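Long-range contact in putative angiotensinogen (PDB 5INW), which belongs to the serpin family, binds heparin, and inhibits thrombin through a heparin template mechanism: residues L182-Q187 and S380-M385. The protein carries 1 engineered substitution. Residues are numbered along the deposited sequence; the frame is centred on the assembly and turned at random.
Sequences LWLYRQ and SRITGM
Tyr185 and Thr383 carry this meeting of two loops. The tyrosine's CB points toward 380-385, and with CG anti to its own carbonyl carbon (chi1 -69°) the ring lies along the backbone of that loop. Its CD2-CE2 edge meets two carbonyl oxygens near the ring plane: CE2 stands 3.1 Å from Ser380 O and CD2 3.3 Å from Arg381 O, which would suit the weakly polar ring hydrogens. The hydroxyl lies against the backbone of Gly384, which has no side chain to crowd it, without a hydrogen bond to its N. At the root of the same residue, Tyr185 N donates a nearly straight bond (167°) to Ile382 O, from above the carbonyl plane.

Thr383 OG1, anti to its backbone N, donates a hydrogen bond to Trp183 O at 2.7 Å, nearly along the C=O axis. Thr383 OG1 also accepts from Met385 N at 2.9 Å, closing an ST turn, so two bonds fix the hydroxyl's rotation. Threonine also supplies a methyl, CG2, which meets Leu182 CD1 at 4.0 Å.

Met385, bent at chi3, brings SD obliquely to the indole of Trp183, a Met-aromatic contact. Leu184 CD2 and Ile382 CG2 pack as apolar branches of side-by-side chains.

The contact ties the lead-in to helix 186-196, with Tyr185 as N-cap residue, to the loop before strand 389-401; Leu182 and Ile382 both rest on Leu240 of strand 238-251.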
loop_
_atom_site.group_PDB
_atom_site.type_symbol
_atom_site.label_atom_id
_atom_site.label_comp_id
_atom_site.label_asym_id
_atom_site.label_seq_id
_atom_site.Cartn_x
_atom_site.Cartn_y
_atom_site.Cartn_z
ATOM N N LEU A 182 29.297 10.144 5.080
ATOM C CA LEU A 182 28.665 11.031 4.125
ATOM C C LEU A 182 27.955 12.182 4.821
ATOM O O LEU A 182 26.959 11.955 5.523
ATOM C CB LEU A 182 27.669 10.235 3.261
ATOM C CG LEU A 182 26.835 11.052 2.300
ATOM C CD1 LEU A 182 27.736 11.603 1.207
ATOM C CD2 LEU A 182 25.701 10.231 1.715
ATOM N N TRP A 183 28.412 13.399 4.514
ATOM C CA TRP A 183 27.872 14.642 5.052
ATOM C C TRP A 183 26.499 14.908 4.411
ATOM O O TRP A 183 26.342 14.841 3.199
ATOM C CB TRP A 183 28.817 15.866 4.813
ATOM C CG TRP A 183 30.146 15.829 5.686
ATOM C CD1 TRP A 183 30.892 14.714 5.992
ATOM C CD2 TRP A 183 30.771 16.924 6.430
ATOM N NE1 TRP A 183 31.924 15.033 6.849
ATOM C CE2 TRP A 183 31.879 16.372 7.140
ATOM C CE3 TRP A 183 30.508 18.309 6.560
ATOM C CZ2 TRP A 183 32.738 17.159 7.951
ATOM C CZ3 TRP A 183 31.364 19.091 7.379
ATOM C CH2 TRP A 183 32.464 18.504 8.058
ATOM N N LEU A 184 25.521 15.223 5.255
ATOM C CA LEU A 184 24.174 15.544 4.847
ATOM C C LEU A 184 23.859 16.987 5.194
ATOM O O LEU A 184 24.301 17.521 6.239
ATOM C CB LEU A 184 23.205 14.611 5.556
ATOM C CG LEU A 184 23.480 13.106 5.359
ATOM C CD1 LEU A 184 22.425 12.330 6.105
ATOM C CD2 LEU A 184 23.448 12.623 3.907
ATOM N N TYR A 185 23.111 17.636 4.322
ATOM C CA TYR A 185 22.635 18.957 4.631
ATOM C C TYR A 185 21.614 18.882 5.736
ATOM O O TYR A 185 20.806 17.948 5.778
ATOM C CB TYR A 185 21.991 19.599 3.419
ATOM C CG TYR A 185 22.956 19.941 2.311
ATOM C CD1 TYR A 185 24.014 20.844 2.518
ATOM C CD2 TYR A 185 22.781 19.414 1.064
ATOM C CE1 TYR A 185 24.886 21.180 1.496
ATOM C CE2 TYR A 185 23.618 19.741 0.038
ATOM C CZ TYR A 185 24.672 20.614 0.235
ATOM O OH TYR A 185 25.429 20.918 -0.886
ATOM N N ARG A 186 21.648 19.867 6.631
ATOM C CA ARG A 186 20.746 19.879 7.770
ATOM C C ARG A 186 19.271 20.172 7.435
ATOM O O ARG A 186 18.352 19.755 8.168
ATOM C CB ARG A 186 21.227 20.871 8.775
ATOM C CG ARG A 186 20.523 20.698 10.078
ATOM C CD ARG A 186 21.140 21.651 11.047
ATOM N NE ARG A 186 20.816 23.042 10.740
ATOM C CZ ARG A 186 21.236 24.060 11.464
ATOM N NH1 ARG A 186 22.033 23.849 12.524
ATOM N NH2 ARG A 186 20.878 25.288 11.122
ATOM N N GLN A 187 19.035 20.873 6.338
ATOM C CA GLN A 187 17.675 21.217 5.985
ATOM C C GLN A 187 16.988 19.926 5.540
ATOM O O GLN A 187 15.768 19.695 5.803
ATOM C CB GLN A 187 17.655 22.343 4.933
ATOM C CG GLN A 187 18.161 23.691 5.436
ATOM C CD GLN A 187 19.639 23.946 5.175
ATOM O OE1 GLN A 187 20.431 23.024 4.893
ATOM N NE2 GLN A 187 20.041 25.226 5.311
ATOM N N SER A 380 20.473 16.823 -4.968
ATOM C CA SER A 380 21.486 17.698 -4.441
ATOM C C SER A 380 21.088 18.379 -3.140
ATOM O O SER A 380 21.954 19.050 -2.545
ATOM C CB SER A 380 21.859 18.758 -5.485
ATOM O OG SER A 380 20.880 19.776 -5.589
ATOM N N ARG A 381 19.807 18.282 -2.736
ATOM C CA ARG A 381 19.364 18.759 -1.420
ATOM C C ARG A 381 19.777 17.797 -0.327
ATOM O O ARG A 381 19.756 18.178 0.839
ATOM C CB ARG A 381 17.840 18.985 -1.337
ATOM C CG ARG A 381 17.282 20.282 -1.956
ATOM C CD ARG A 381 15.765 20.402 -1.694
ATOM N NE ARG A 381 15.102 21.412 -2.524
ATOM C CZ ARG A 381 14.610 22.595 -2.122
ATOM N NH1 ARG A 381 14.626 22.992 -0.841
ATOM N NH2 ARG A 381 14.059 23.412 -3.030
ATOM N N ILE A 382 20.141 16.562 -0.685
ATOM C CA ILE A 382 20.624 15.576 0.292
ATOM C C ILE A 382 22.047 15.869 0.717
ATOM O O ILE A 382 22.349 15.953 1.898
ATOM C CB ILE A 382 20.580 14.124 -0.243
ATOM C CG1 ILE A 382 19.156 13.731 -0.609
ATOM C CG2 ILE A 382 21.062 13.098 0.794
ATOM C CD1 ILE A 382 19.043 12.376 -1.281
ATOM N N THR A 383 22.927 15.958 -0.265
ATOM C CA THR A 383 24.351 16.262 -0.023
ATOM C C THR A 383 25.001 16.803 -1.264
ATOM O O THR A 383 24.582 16.483 -2.349
ATOM C CB THR A 383 25.126 15.021 0.424
ATOM O OG1 THR A 383 26.499 15.354 0.589
ATOM C CG2 THR A 383 25.012 13.896 -0.577
ATOM N N GLY A 384 25.991 17.656 -1.120
ATOM C CA GLY A 384 26.788 18.068 -2.246
ATOM C C GLY A 384 28.026 17.221 -2.385
ATOM O O GLY A 384 28.674 17.301 -3.398
ATOM N N MET A 385 28.381 16.432 -1.366
ATOM C CA MET A 385 29.634 15.629 -1.345
ATOM C C MET A 385 29.668 14.590 -2.462
ATOM O O MET A 385 30.747 14.138 -2.808
ATOM C CB MET A 385 29.808 14.865 -0.012
ATOM C CG MET A 385 30.987 15.191 0.888
ATOM S SD MET A 385 31.134 13.727 1.987
ATOM C CE MET A 385 32.286 12.631 1.118
#